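Local coordinates for protein Bd3459 (PDB 5CEC) that probably cleaves peptide cross-links of the bacterial cell wall as a predatory endopeptidase of the penicillin-binding S13 family, and is bound by the ankyrin-repeat immunity protein Bd3460, at residues His95-Ala100 against Asn227-Thr232; Asn119-Leu124 against Leu147-Glu152; Ile255-Tyr260 against Phe286-Gly291; Ala364-Gly369 against Ala381-Thr386. The protein carries 1 engineered substitution. One frame throughout, in Å; residues are numbered along the deposited sequence.

The chain closes four loops. Contact 1 joins strand 91-98 to strand 231-236 in the mixed sheet and closes a loop of 126 residues. Contact 2 lies within that span. It closes a short loop between helix 118-130 and the segment 147-152. After contact 1 has closed, contact 3 ties helix 253-262 to the loop 286-291, its centre about 9 Å from the centre of the chain. Contact 4 comes last and pairs strands 364-373 and 376-385 as a hairpin of another, antiparallel sheet. No two contacts cross. Contacts 2 and 3 approach to about 5 Å between nearest atoms. The centres of contacts 1 and 4 are about 53 Å apart, on opposite sides of the chain's centre.

Contact 1 (His95-Ala100 against Asn227-Thr232); sequences HVTPTA and NEKSTT. With SO4 (sulfate ion), chain G.
Two antiparallel neighbours in a mixed sheet, strands 91-98 and 231-236, meet where a type I turn from Asn227 to Ser230 leads into the second strand. Val96 and Thr231 form the hydrogen-bonded pair. Val96 N donates to Thr231 O at 2.9 Å, and Thr231 N returns a 2.8 Å bond to Val96 O. Both donors sit above the carbonyl planes. The turn is braced by its own polar groups: Asn227 OD1 accepts from Lys229 N in an Asx turn, and Asn227 O takes both Ser230 N and Ser230 OG.

Thr97 lies alongside this turn. Its CB carries OG1 anti to the carbonyl carbon (chi1 -53°), and OG1 lies 3.1 Å from Ser230 CB. The CG2 branch meets the amide of Asn227, 3.8 Å from Asn227 ND2, and the two side chains cross at about a right angle. Pro98 CG packs on the end of Lys229.

His95 and Thr232, a non-hydrogen-bonded pair, send their side chains out in parallel on one face. His95 NE2 is hydrogen-bonded to Glu109. Thr232 OG1 donates to a sulfate. One water lies in the plane of the His95 ring, 2.7 Å from His95 ND1, and donates to Ser230 OG and Thr232 OG1.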
loop_
_atom_site.group_PDB
_atom_site.type_symbol
_atom_site.label_atom_id
_atom_site.label_comp_id
_atom_site.label_asym_id
_atom_site.label_seq_id
_atom_site.Cartn_x
_atom_site.Cartn_y
_atom_site.Cartn_z
ATOM N N HIS A 95 -30.008 -13.850 -8.575
ATOM C CA HIS A 95 -31.174 -14.604 -9.005
ATOM C C HIS A 95 -32.356 -13.661 -8.940
ATOM O O HIS A 95 -32.727 -13.249 -7.855
ATOM C CB HIS A 95 -31.347 -15.810 -8.094
ATOM C CG HIS A 95 -30.179 -16.738 -8.125
ATOM N ND1 HIS A 95 -30.125 -17.794 -9.004
ATOM C CD2 HIS A 95 -29.010 -16.758 -7.436
ATOM C CE1 HIS A 95 -28.995 -18.454 -8.828
ATOM N NE2 HIS A 95 -28.296 -17.845 -7.886
ATOM N N VAL A 96 -32.867 -13.272 -10.108
ATOM C CA VAL A 96 -33.794 -12.143 -10.242
ATOM C C VAL A 96 -35.167 -12.639 -10.646
ATOM O O VAL A 96 -35.293 -13.283 -11.706
ATOM C CB VAL A 96 -33.288 -11.126 -11.288
ATOM C CG1 VAL A 96 -34.227 -9.937 -11.376
ATOM C CG2 VAL A 96 -31.862 -10.678 -10.951
ATOM N N THR A 97 -36.191 -12.304 -9.864
ATOM C CA THR A 97 -37.564 -12.731 -10.162
ATOM C C THR A 97 -38.509 -11.527 -10.155
ATOM O O THR A 97 -38.521 -10.777 -9.168
ATOM C CB THR A 97 -38.067 -13.719 -9.083
ATOM O OG1 THR A 97 -37.126 -14.789 -8.934
ATOM C CG2 THR A 97 -39.428 -14.302 -9.484
ATOM N N PRO A 98 -39.298 -11.339 -11.230
ATOM C CA PRO A 98 -40.263 -10.224 -11.201
ATOM C C PRO A 98 -41.380 -10.466 -10.182
ATOM O O PRO A 98 -41.730 -11.612 -9.926
ATOM C CB PRO A 98 -40.806 -10.169 -12.627
ATOM C CG PRO A 98 -40.442 -11.450 -13.251
ATOM C CD PRO A 98 -39.372 -12.128 -12.475
ATOM N N THR A 99 -41.884 -9.401 -9.562
ATOM C CA THR A 99 -43.013 -9.514 -8.633
ATOM C C THR A 99 -44.199 -8.778 -9.203
ATOM O O THR A 99 -44.051 -7.913 -10.072
ATOM C CB THR A 99 -42.738 -8.917 -7.246
ATOM O OG1 THR A 99 -42.658 -7.491 -7.354
ATOM C CG2 THR A 99 -41.476 -9.475 -6.655
ATOM N N ALA A 100 -45.367 -9.091 -8.650
ATOM C CA ALA A 100 -46.652 -8.590 -9.149
ATOM C C ALA A 100 -46.754 -7.056 -9.301
ATOM O O ALA A 100 -47.499 -6.585 -10.168
ATOM C CB ALA A 100 -47.788 -9.108 -8.271
ATOM N N ASN A 227 -36.379 -19.605 -7.691
ATOM C CA ASN A 227 -37.731 -19.582 -8.241
ATOM C C ASN A 227 -37.731 -20.097 -9.693
ATOM O O ASN A 227 -36.802 -19.834 -10.460
ATOM C CB ASN A 227 -38.276 -18.154 -8.132
ATOM C CG ASN A 227 -39.763 -18.045 -8.449
ATOM O OD1 ASN A 227 -40.240 -18.530 -9.477
ATOM N ND2 ASN A 227 -40.497 -17.364 -7.575
ATOM N N GLU A 228 -38.763 -20.844 -10.075
ATOM C CA GLU A 228 -38.848 -21.323 -11.459
ATOM C C GLU A 228 -38.861 -20.148 -12.460
ATOM O O GLU A 228 -38.347 -20.267 -13.561
ATOM C CB GLU A 228 -40.069 -22.246 -11.648
ATOM C CG GLU A 228 -40.204 -22.859 -13.045
ATOM C CD GLU A 228 -38.984 -23.673 -13.465
ATOM O OE1 GLU A 228 -38.624 -24.623 -12.736
ATOM O OE2 GLU A 228 -38.383 -23.367 -14.523
ATOM N N LYS A 229 -39.400 -19.012 -12.032
ATOM C CA LYS A 229 -39.523 -17.789 -12.834
ATOM C C LYS A 229 -38.304 -16.850 -12.728
ATOM O O LYS A 229 -38.312 -15.741 -13.277
ATOM C CB LYS A 229 -40.740 -17.035 -12.292
ATOM C CG LYS A 229 -41.283 -15.908 -13.134
ATOM C CD LYS A 229 -42.730 -15.565 -12.769
ATOM C CE LYS A 229 -43.134 -14.188 -13.288
ATOM N NZ LYS A 229 -42.593 -13.861 -14.640
ATOM N N SER A 230 -37.260 -17.257 -12.012
ATOM C CA SER A 230 -36.080 -16.418 -11.858
ATOM C C SER A 230 -35.126 -16.505 -13.065
ATOM O O SER A 230 -35.115 -17.497 -13.821
ATOM C CB SER A 230 -35.350 -16.803 -10.574
ATOM O OG SER A 230 -34.737 -18.055 -10.705
ATOM N N THR A 231 -34.310 -15.466 -13.218
ATOM C CA THR A 231 -33.232 -15.440 -14.187
ATOM C C THR A 231 -31.925 -15.241 -13.402
ATOM O O THR A 231 -31.856 -14.385 -12.546
ATOM C CB THR A 231 -33.356 -14.267 -15.190
ATOM O OG1 THR A 231 -34.607 -14.311 -15.896
ATOM C CG2 THR A 231 -32.218 -14.313 -16.188
ATOM N N THR A 232 -30.896 -16.018 -13.727
ATOM C CA THR A 232 -29.586 -15.884 -13.111
ATOM C C THR A 232 -28.752 -14.936 -13.930
ATOM O O THR A 232 -28.491 -15.161 -15.103
ATOM C CB THR A 232 -28.873 -17.236 -13.005
ATOM O OG1 THR A 232 -29.720 -18.145 -12.301
ATOM C CG2 THR A 232 -27.540 -17.101 -12.262
HETATM S S SO4 G . -27.990 -21.455 -11.546
HETATM O O1 SO4 G . -27.017 -22.190 -12.380
HETATM O O2 SO4 G . -27.269 -20.450 -10.720
HETATM O O3 SO4 G . -28.701 -22.409 -10.652
HETATM O O4 SO4 G . -28.931 -20.792 -12.478
HETATM O O HOH W 1 -32.042 -17.640 -10.953
#

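Contact 2 (Asn119-Leu124 against Leu147-Glu152); sequences NMSYFL and LAWLAE. With SO4 (sulfate ion), chain E.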
loop_
_atom_site.group_PDB
_atom_site.type_symbol
_atom_site.label_atom_id
_atom_site.label_comp_id
_atom_site.label_asym_id
_atom_site.label_seq_id
_atom_site.Cartn_x
_atom_site.Cartn_y
_atom_site.Cartn_z
ATOM N N ASN A 119 -17.478 0.659 -4.146
ATOM C CA ASN A 119 -17.383 0.920 -5.590
ATOM C C ASN A 119 -18.000 -0.193 -6.429
ATOM O O ASN A 119 -18.696 0.084 -7.428
ATOM C CB ASN A 119 -15.948 1.228 -5.974
ATOM C CG ASN A 119 -15.484 2.537 -5.413
ATOM O OD1 ASN A 119 -16.261 3.466 -5.374
ATOM N ND2 ASN A 119 -14.254 2.617 -4.951
ATOM N N MET A 120 -17.807 -1.457 -6.038
ATOM C CA MET A 120 -18.533 -2.538 -6.707
ATOM C C MET A 120 -20.054 -2.404 -6.540
ATOM O O MET A 120 -20.818 -2.718 -7.450
ATOM C CB MET A 120 -18.004 -3.904 -6.286
ATOM C CG MET A 120 -18.600 -5.009 -7.111
ATOM S SD MET A 120 -18.192 -4.872 -8.854
ATOM C CE MET A 120 -17.820 -6.550 -9.303
ATOM N N SER A 121 -20.478 -1.920 -5.382
ATOM C CA SER A 121 -21.902 -1.716 -5.110
ATOM C C SER A 121 -22.455 -0.637 -6.027
ATOM O O SER A 121 -23.538 -0.803 -6.591
ATOM C CB SER A 121 -22.152 -1.339 -3.645
ATOM O OG SER A 121 -21.865 -2.428 -2.792
ATOM N N TYR A 122 -21.713 0.462 -6.177
ATOM C CA TYR A 122 -22.119 1.507 -7.110
ATOM C C TYR A 122 -22.253 0.983 -8.527
ATOM O O TYR A 122 -23.198 1.316 -9.232
ATOM C CB TYR A 122 -21.120 2.668 -7.111
ATOM C CG TYR A 122 -21.069 3.558 -5.873
ATOM C CD1 TYR A 122 -22.002 3.458 -4.830
ATOM C CD2 TYR A 122 -20.067 4.502 -5.760
ATOM C CE1 TYR A 122 -21.933 4.285 -3.719
ATOM C CE2 TYR A 122 -19.987 5.329 -4.662
ATOM C CZ TYR A 122 -20.914 5.228 -3.654
ATOM O OH TYR A 122 -20.802 6.070 -2.589
ATOM N N PHE A 123 -21.301 0.166 -8.947
ATOM C CA PHE A 123 -21.379 -0.450 -10.276
ATOM C C PHE A 123 -22.582 -1.369 -10.388
ATOM O O PHE A 123 -23.308 -1.329 -11.387
ATOM C CB PHE A 123 -20.094 -1.189 -10.605
ATOM C CG PHE A 123 -20.080 -1.787 -11.987
ATOM C CD1 PHE A 123 -20.019 -0.981 -13.132
ATOM C CD2 PHE A 123 -20.189 -3.145 -12.157
ATOM C CE1 PHE A 123 -20.044 -1.536 -14.400
ATOM C CE2 PHE A 123 -20.213 -3.702 -13.432
ATOM C CZ PHE A 123 -20.150 -2.898 -14.549
ATOM N N LEU A 124 -22.816 -2.178 -9.368
ATOM C CA LEU A 124 -23.976 -3.056 -9.401
ATOM C C LEU A 124 -25.283 -2.259 -9.505
ATOM O O LEU A 124 -26.188 -2.641 -10.255
ATOM C CB LEU A 124 -24.010 -3.992 -8.192
ATOM C CG LEU A 124 -25.252 -4.875 -8.022
ATOM C CD1 LEU A 124 -25.520 -5.665 -9.296
ATOM C CD2 LEU A 124 -25.131 -5.775 -6.826
ATOM N N LEU A 147 -19.417 -8.242 1.894
ATOM C CA LEU A 147 -19.640 -6.829 1.614
ATOM C C LEU A 147 -19.050 -6.025 2.750
ATOM O O LEU A 147 -19.467 -6.188 3.928
ATOM C CB LEU A 147 -21.127 -6.527 1.485
ATOM C CG LEU A 147 -21.499 -5.075 1.260
ATOM C CD1 LEU A 147 -21.040 -4.599 -0.111
ATOM C CD2 LEU A 147 -22.999 -4.899 1.405
ATOM N N ALA A 148 -18.067 -5.187 2.421
ATOM C CA ALA A 148 -17.422 -4.281 3.389
ATOM C C ALA A 148 -17.339 -2.951 2.693
ATOM O O ALA A 148 -16.539 -2.767 1.781
ATOM C CB ALA A 148 -16.032 -4.759 3.748
ATOM N N TRP A 149 -18.156 -2.003 3.128
ATOM C CA TRP A 149 -18.274 -0.775 2.401
ATOM C C TRP A 149 -16.940 -0.085 2.150
ATOM O O TRP A 149 -16.658 0.361 1.026
ATOM C CB TRP A 149 -19.234 0.169 3.123
ATOM C CG TRP A 149 -19.773 1.248 2.292
ATOM C CD1 TRP A 149 -19.540 2.588 2.422
ATOM C CD2 TRP A 149 -20.667 1.108 1.194
ATOM N NE1 TRP A 149 -20.228 3.286 1.456
ATOM C CE2 TRP A 149 -20.944 2.406 0.701
ATOM C CE3 TRP A 149 -21.292 0.022 0.584
ATOM C CZ2 TRP A 149 -21.791 2.632 -0.390
ATOM C CZ3 TRP A 149 -22.138 0.259 -0.486
ATOM C CH2 TRP A 149 -22.382 1.546 -0.962
ATOM N N LEU A 150 -16.109 -0.031 3.192
ATOM C CA LEU A 150 -14.821 0.662 3.143
ATOM C C LEU A 150 -13.653 -0.270 2.727
ATOM O O LEU A 150 -12.488 0.020 3.016
ATOM C CB LEU A 150 -14.541 1.384 4.474
ATOM C CG LEU A 150 -15.584 2.423 4.866
ATOM C CD1 LEU A 150 -15.204 3.018 6.210
ATOM C CD2 LEU A 150 -15.769 3.521 3.828
ATOM N N ALA A 151 -13.963 -1.330 1.975
ATOM C CA ALA A 151 -12.938 -2.331 1.585
ATOM C C ALA A 151 -11.658 -1.738 0.995
ATOM O O ALA A 151 -10.599 -2.311 1.163
ATOM C CB ALA A 151 -13.543 -3.298 0.594
ATOM N N GLU A 152 -11.787 -0.662 0.213
ATOM C CA GLU A 152 -10.672 0.023 -0.426
ATOM C C GLU A 152 -10.273 1.333 0.173
ATOM O O GLU A 152 -9.566 2.102 -0.486
ATOM C CB GLU A 152 -11.111 0.492 -1.813
ATOM C CG GLU A 152 -11.536 -0.537 -2.717
ATOM C CD GLU A 152 -11.628 -0.008 -4.119
ATOM O OE1 GLU A 152 -10.585 0.106 -4.746
ATOM O OE2 GLU A 152 -12.750 0.198 -4.564
HETATM S S SO4 E . -21.277 7.396 2.190
HETATM O O1 SO4 E . -20.047 8.042 1.657
HETATM O O2 SO4 E . -21.590 7.886 3.547
HETATM O O3 SO4 E . -21.253 5.931 2.064
HETATM O O4 SO4 E . -22.469 7.782 1.345
HETATM O O HOH W 2 -14.898 -0.157 -2.947
#
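Segment 119-124 is regular helix, with Phe123 N hydrogen-bonded to Asn119 O and Leu124 N to Met120 O. Segment 147-152 runs past it and makes a type I turn from Ala148 to Ala151. The backbones stay well apart: the nearest CA atoms, those of Asn119 and Trp149, are 8.2 Å from each other. Side chains therefore bridge the gap.

Asn119 and Glu152 make the polar link. Asn119 ND2 donates to Glu152 OE2 at 2.9 Å, with an N-H...O angle of 161°. The bond lies close to the amide plane but meets the carboxylate from above its plane; the two flat groups stand 89° apart. A water adds a second bridge, accepting from Asn119 N and donating to Glu152 OE2. Glu152 OE1 makes a salt bridge with Arg246, so the carboxylate joins helix 118-130 to helix 240-250.

The contact packs this loop, which follows strand 135-141, against the helix that follows strand 104-109 in the same mixed sheet. Trp149 packs against the helix. Its CG is anti to the backbone N (chi1 -161°), which carries the indole to Ser121 and Tyr122. Trp149 CZ3 touches Ser121 CB at 3.5 Å. Trp149 CZ2 meets Tyr122 CE1 at 3.7 Å, with the two side chains crossing at about a right angle. Leu147 CD1 reaches Ser121 OG, whose hydrogen-bond partner is Gly117 O. Trp149 NE1 donates to a sulfate that Arg118 also binds.

Contact 3 (Ile255-Tyr260 against Phe286-Gly291); sequences IADNLY and FHNGSG
Hydrogen bonding centres on one carboxylate oxygen, Asp257 OD1. Ser290 OG donates to it at 3.0 Å, on the syn lone pair. Asp257 CG is anti to its carbonyl carbon (chi1 -71°), which turns the carboxylate toward the loop. Gly289 N and Ser290 N add weak bonds to the same oxygen, each at 3.1 Å. These donors would be expected to favour the charged form of the acid. Asp257 OD2 is hydrogen-bonded to Thr161 OG1. A water joins the two backbones, accepting from Gly289 N and giving a weak bond to Asp257 O.

Inside the loop, Asn288 OD1 accepts from Gly291 N at 2.9 Å, an Asx motif that curls the chain after Asn288. The loop lies beside helix 72-84, which carries Lys73; with Ser70 just before the helix it probably forms the SxxK motif of penicillin-binding enzymes. Ser290 O accepts from Lys73 NZ, and Gly289 O from Thr76. This is consistent with a loop that helps position the probable active-site lysine.

Packing is led by Tyr260. Its ring lies under the peptide joining Asn288 to Gly289: Asn288 C is over the ring centre, 3.5 Å above the plane, and Gly289 N is nearer the rim. Gly289 has no side chain, and its CA comes within 3.6 Å of Tyr260 CB; a CB here would clash with the helix. Tyr260 CE2 meets the edge of the Phe286 ring, 4.0 Å from Phe286 CD2. Tyr260 OH is hydrogen-bonded to Thr266. Ala256 CB rests 3.6 Å from Gly289 O.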
loop_
_atom_site.group_PDB
_atom_site.type_symbol
_atom_site.label_atom_id
_atom_site.label_comp_id
_atom_site.label_asym_id
_atom_site.label_seq_id
_atom_site.Cartn_x
_atom_site.Cartn_y
_atom_site.Cartn_z
ATOM N N ILE A 255 -8.315 -6.983 1.593
ATOM C CA ILE A 255 -8.226 -7.883 0.445
ATOM C C ILE A 255 -7.344 -9.091 0.797
ATOM O O ILE A 255 -7.685 -10.244 0.500
ATOM C CB ILE A 255 -7.707 -7.196 -0.832
ATOM C CG1 ILE A 255 -8.595 -6.003 -1.228
ATOM C CG2 ILE A 255 -7.606 -8.162 -2.000
ATOM C CD1 ILE A 255 -8.022 -5.146 -2.341
ATOM N N ALA A 256 -6.190 -8.809 1.398
ATOM C CA ALA A 256 -5.217 -9.883 1.653
ATOM C C ALA A 256 -5.798 -10.910 2.631
ATOM O O ALA A 256 -5.637 -12.127 2.428
ATOM C CB ALA A 256 -3.930 -9.301 2.208
ATOM N N ASP A 257 -6.398 -10.435 3.714
ATOM C CA ASP A 257 -6.915 -11.343 4.735
ATOM C C ASP A 257 -8.069 -12.175 4.183
ATOM O O ASP A 257 -8.163 -13.363 4.449
ATOM C CB ASP A 257 -7.307 -10.583 6.015
ATOM C CG ASP A 257 -6.110 -10.082 6.769
ATOM O OD1 ASP A 257 -5.096 -10.818 6.820
ATOM O OD2 ASP A 257 -6.191 -8.993 7.358
ATOM N N ASN A 258 -8.921 -11.566 3.352
ATOM C CA ASN A 258 -10.009 -12.311 2.786
ATOM C C ASN A 258 -9.570 -13.330 1.745
ATOM O O ASN A 258 -10.153 -14.389 1.680
ATOM C CB ASN A 258 -11.124 -11.385 2.279
ATOM C CG ASN A 258 -12.029 -10.956 3.413
ATOM O OD1 ASN A 258 -12.884 -11.733 3.835
ATOM N ND2 ASN A 258 -11.772 -9.778 3.982
ATOM N N LEU A 259 -8.559 -12.997 0.945
ATOM C CA LEU A 259 -8.019 -13.995 0.030
ATOM C C LEU A 259 -7.499 -15.195 0.834
ATOM O O LEU A 259 -7.750 -16.333 0.473
ATOM C CB LEU A 259 -6.912 -13.428 -0.839
ATOM C CG LEU A 259 -7.355 -12.559 -2.012
ATOM C CD1 LEU A 259 -6.185 -11.846 -2.613
ATOM C CD2 LEU A 259 -8.109 -13.367 -3.072
ATOM N N TYR A 260 -6.743 -14.929 1.904
ATOM C CA TYR A 260 -6.138 -15.994 2.717
ATOM C C TYR A 260 -7.203 -16.863 3.340
ATOM O O TYR A 260 -7.098 -18.101 3.317
ATOM C CB TYR A 260 -5.257 -15.327 3.742
ATOM C CG TYR A 260 -4.468 -16.165 4.685
ATOM C CD1 TYR A 260 -4.982 -16.520 5.928
ATOM C CD2 TYR A 260 -3.173 -16.547 4.381
ATOM C CE1 TYR A 260 -4.227 -17.224 6.843
ATOM C CE2 TYR A 260 -2.411 -17.284 5.288
ATOM C CZ TYR A 260 -2.939 -17.615 6.508
ATOM O OH TYR A 260 -2.144 -18.299 7.380
ATOM N N PHE A 286 2.800 -18.378 9.068
ATOM C CA PHE A 286 1.766 -17.401 8.842
ATOM C C PHE A 286 0.560 -17.625 9.758
ATOM O O PHE A 286 0.241 -18.754 10.157
ATOM C CB PHE A 286 1.278 -17.470 7.384
ATOM C CG PHE A 286 2.012 -16.550 6.435
ATOM C CD1 PHE A 286 3.395 -16.366 6.511
ATOM C CD2 PHE A 286 1.312 -15.874 5.445
ATOM C CE1 PHE A 286 4.039 -15.514 5.619
ATOM C CE2 PHE A 286 1.968 -15.039 4.550
ATOM C CZ PHE A 286 3.318 -14.856 4.633
ATOM N N HIS A 287 -0.114 -16.528 10.064
ATOM C CA HIS A 287 -1.381 -16.564 10.747
ATOM C C HIS A 287 -2.462 -15.765 10.039
ATOM O O HIS A 287 -3.626 -15.881 10.426
ATOM C CB HIS A 287 -1.215 -16.042 12.182
ATOM C CG HIS A 287 -0.091 -16.685 12.917
ATOM N ND1 HIS A 287 -0.246 -17.889 13.558
ATOM C CD2 HIS A 287 1.215 -16.349 13.046
ATOM C CE1 HIS A 287 0.906 -18.263 14.076
ATOM N NE2 HIS A 287 1.807 -17.338 13.792
ATOM N N ASN A 288 -2.101 -14.934 9.056
ATOM C CA ASN A 288 -3.070 -14.187 8.299
ATOM C C ASN A 288 -2.466 -13.857 6.953
ATOM O O ASN A 288 -1.294 -14.177 6.690
ATOM C CB ASN A 288 -3.569 -12.953 9.077
ATOM C CG ASN A 288 -2.487 -11.918 9.336
ATOM O OD1 ASN A 288 -1.511 -11.808 8.630
ATOM N ND2 ASN A 288 -2.653 -11.167 10.409
ATOM N N GLY A 289 -3.247 -13.232 6.083
ATOM C CA GLY A 289 -2.790 -12.932 4.745
ATOM C C GLY A 289 -2.085 -11.602 4.603
ATOM O O GLY A 289 -1.379 -11.374 3.639
ATOM N N SER A 290 -2.297 -10.714 5.574
ATOM C CA SER A 290 -1.888 -9.326 5.459
ATOM C C SER A 290 -0.527 -8.990 6.033
ATOM O O SER A 290 0.102 -8.016 5.591
ATOM C CB SER A 290 -2.942 -8.421 6.091
ATOM O OG SER A 290 -3.056 -8.715 7.446
ATOM N N GLY A 291 -0.118 -9.717 7.088
ATOM C CA GLY A 291 1.115 -9.408 7.803
ATOM C C GLY A 291 1.026 -8.618 9.093
ATOM O O GLY A 291 2.031 -8.439 9.795
HETATM O O HOH W 3 -6.069 -13.586 7.019
#

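Contact 4 (Ala364-Gly369 against Ala381-Thr386); sequences AKTLMG and AVLMHT
Leu367 O is held by one straight backbone bond and one weaker touch. Val382 N donates to it at 2.8 Å, with an N-H...O angle of 171° and nearly along the C=O axis. Ala381 CA adds a CA-H...O contact at 3.4 Å. Leu367 N completes the pair by donating to Val382 O. Two residues along, Lys365 and Met384 form the next hydrogen-bonded pair. Met384 N gives a 2.9 Å bond to Lys365 O, and Lys365 N a 3.2 Å bond to Met384 O.

These strands are a beta hairpin within the antiparallel sheet of the penicillin-binding/beta-lactamase-like fold, their axes running at 176°. Strand 40-48 flanks strand 376-385, and strand 364-373 is flanked by strand 354-361, which carries Lys357, probably of the family's KTG motif.

On one face, the Thr366 methyl CG2 meets Leu383 CD2 at 3.8 Å. Thr366 OG1 is hydrogen-bonded to Leu68 O. Met368 CB lies 3.9 Å from Ala381 CB, and helix 307-322 packs on both residues. On the other face, Lys365, Leu367 and Met384 lie against helix 394-411. The Lys365 chain turns at its second torsion (chi2 81°), and NZ is hydrogen-bonded to Ser360 OG and Gly359 O. Met384 CB comes within 3.2 Å of Lys365 O.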
loop_
_atom_site.group_PDB
_atom_site.type_symbol
_atom_site.label_atom_id
_atom_site.label_comp_id
_atom_site.label_asym_id
_atom_site.label_seq_id
_atom_site.Cartn_x
_atom_site.Cartn_y
_atom_site.Cartn_z
ATOM N N ALA A 364 9.549 -4.135 12.475
ATOM C CA ALA A 364 10.159 -4.350 11.155
ATOM C C ALA A 364 9.753 -3.343 10.115
ATOM O O ALA A 364 8.620 -2.880 10.096
ATOM C CB ALA A 364 9.841 -5.749 10.604
ATOM N N LYS A 365 10.698 -3.063 9.221
ATOM C CA LYS A 365 10.439 -2.327 7.984
ATOM C C LYS A 365 11.002 -3.213 6.885
ATOM O O LYS A 365 12.154 -3.682 6.995
ATOM C CB LYS A 365 11.117 -0.952 7.979
ATOM C CG LYS A 365 10.600 -0.026 6.891
ATOM C CD LYS A 365 9.285 0.644 7.322
ATOM C CE LYS A 365 8.694 1.533 6.229
ATOM N NZ LYS A 365 8.137 0.654 5.165
ATOM N N THR A 366 10.195 -3.492 5.864
ATOM C CA THR A 366 10.598 -4.492 4.893
ATOM C C THR A 366 10.288 -4.026 3.469
ATOM O O THR A 366 9.447 -3.162 3.219
ATOM C CB THR A 366 9.876 -5.809 5.206
ATOM O OG1 THR A 366 8.470 -5.621 5.089
ATOM C CG2 THR A 366 10.222 -6.335 6.577
ATOM N N LEU A 367 10.948 -4.679 2.515
ATOM C CA LEU A 367 10.741 -4.452 1.071
ATOM C C LEU A 367 11.151 -5.699 0.330
ATOM O O LEU A 367 12.206 -6.265 0.648
ATOM C CB LEU A 367 11.565 -3.259 0.575
ATOM C CG LEU A 367 11.193 -2.678 -0.766
ATOM C CD1 LEU A 367 9.880 -1.920 -0.700
ATOM C CD2 LEU A 367 12.287 -1.794 -1.282
ATOM N N MET A 368 10.392 -6.094 -0.681
ATOM C CA MET A 368 10.828 -7.178 -1.552
ATOM C C MET A 368 10.312 -6.915 -2.956
ATOM O O MET A 368 9.268 -6.274 -3.148
ATOM C CB MET A 368 10.385 -8.541 -1.033
ATOM C CG MET A 368 8.908 -8.838 -1.162
ATOM S SD MET A 368 8.354 -10.378 -0.386
ATOM C CE MET A 368 8.781 -11.534 -1.646
ATOM N N GLY A 369 10.965 -7.520 -3.941
ATOM C CA GLY A 369 10.540 -7.332 -5.321
ATOM C C GLY A 369 11.644 -7.662 -6.286
ATOM O O GLY A 369 12.519 -8.522 -6.028
ATOM N N ALA A 381 15.115 -9.047 -1.348
ATOM C CA ALA A 381 14.323 -8.821 -0.138
ATOM C C ALA A 381 15.197 -8.205 0.924
ATOM O O ALA A 381 16.356 -8.614 1.105
ATOM C CB ALA A 381 13.652 -10.070 0.366
ATOM N N VAL A 382 14.652 -7.184 1.587
ATOM C CA VAL A 382 15.358 -6.493 2.679
ATOM C C VAL A 382 14.468 -6.494 3.907
ATOM O O VAL A 382 13.336 -5.997 3.845
ATOM C CB VAL A 382 15.709 -5.020 2.329
ATOM C CG1 VAL A 382 16.626 -4.424 3.384
ATOM C CG2 VAL A 382 16.326 -4.901 0.947
ATOM N N LEU A 383 14.987 -7.077 4.994
ATOM C CA LEU A 383 14.246 -7.219 6.237
ATOM C C LEU A 383 14.992 -6.403 7.282
ATOM O O LEU A 383 16.084 -6.785 7.686
ATOM C CB LEU A 383 14.120 -8.678 6.656
ATOM C CG LEU A 383 13.565 -9.623 5.588
ATOM C CD1 LEU A 383 13.563 -11.050 6.115
ATOM C CD2 LEU A 383 12.190 -9.235 5.130
ATOM N N MET A 384 14.435 -5.252 7.685
ATOM C CA MET A 384 15.043 -4.407 8.730
ATOM C C MET A 384 14.330 -4.626 10.029
ATOM O O MET A 384 13.136 -4.889 10.065
ATOM C CB MET A 384 14.955 -2.927 8.409
ATOM C CG MET A 384 15.558 -2.493 7.093
ATOM S SD MET A 384 17.352 -2.639 7.011
ATOM C CE MET A 384 17.859 -1.476 8.253
ATOM N N HIS A 385 15.108 -4.449 11.084
ATOM C CA HIS A 385 14.616 -4.325 12.431
ATOM C C HIS A 385 14.368 -2.851 12.792
ATOM O O HIS A 385 15.170 -1.991 12.473
ATOM C CB HIS A 385 15.652 -4.900 13.400
ATOM C CG HIS A 385 15.328 -4.577 14.794
ATOM N ND1 HIS A 385 14.375 -5.272 15.494
ATOM C CD2 HIS A 385 15.684 -3.517 15.562
ATOM C CE1 HIS A 385 14.179 -4.662 16.661
ATOM N NE2 HIS A 385 14.959 -3.602 16.712
ATOM N N THR A 386 13.234 -2.595 13.449
ATOM C CA THR A 386 12.890 -1.300 14.030
ATOM C C THR A 386 12.379 -1.496 15.433
ATOM O O THR A 386 12.032 -2.623 15.820
ATOM C CB THR A 386 11.810 -0.564 13.200
ATOM O OG1 THR A 386 10.649 -1.373 13.024
ATOM C CG2 THR A 386 12.314 -0.234 11.795
#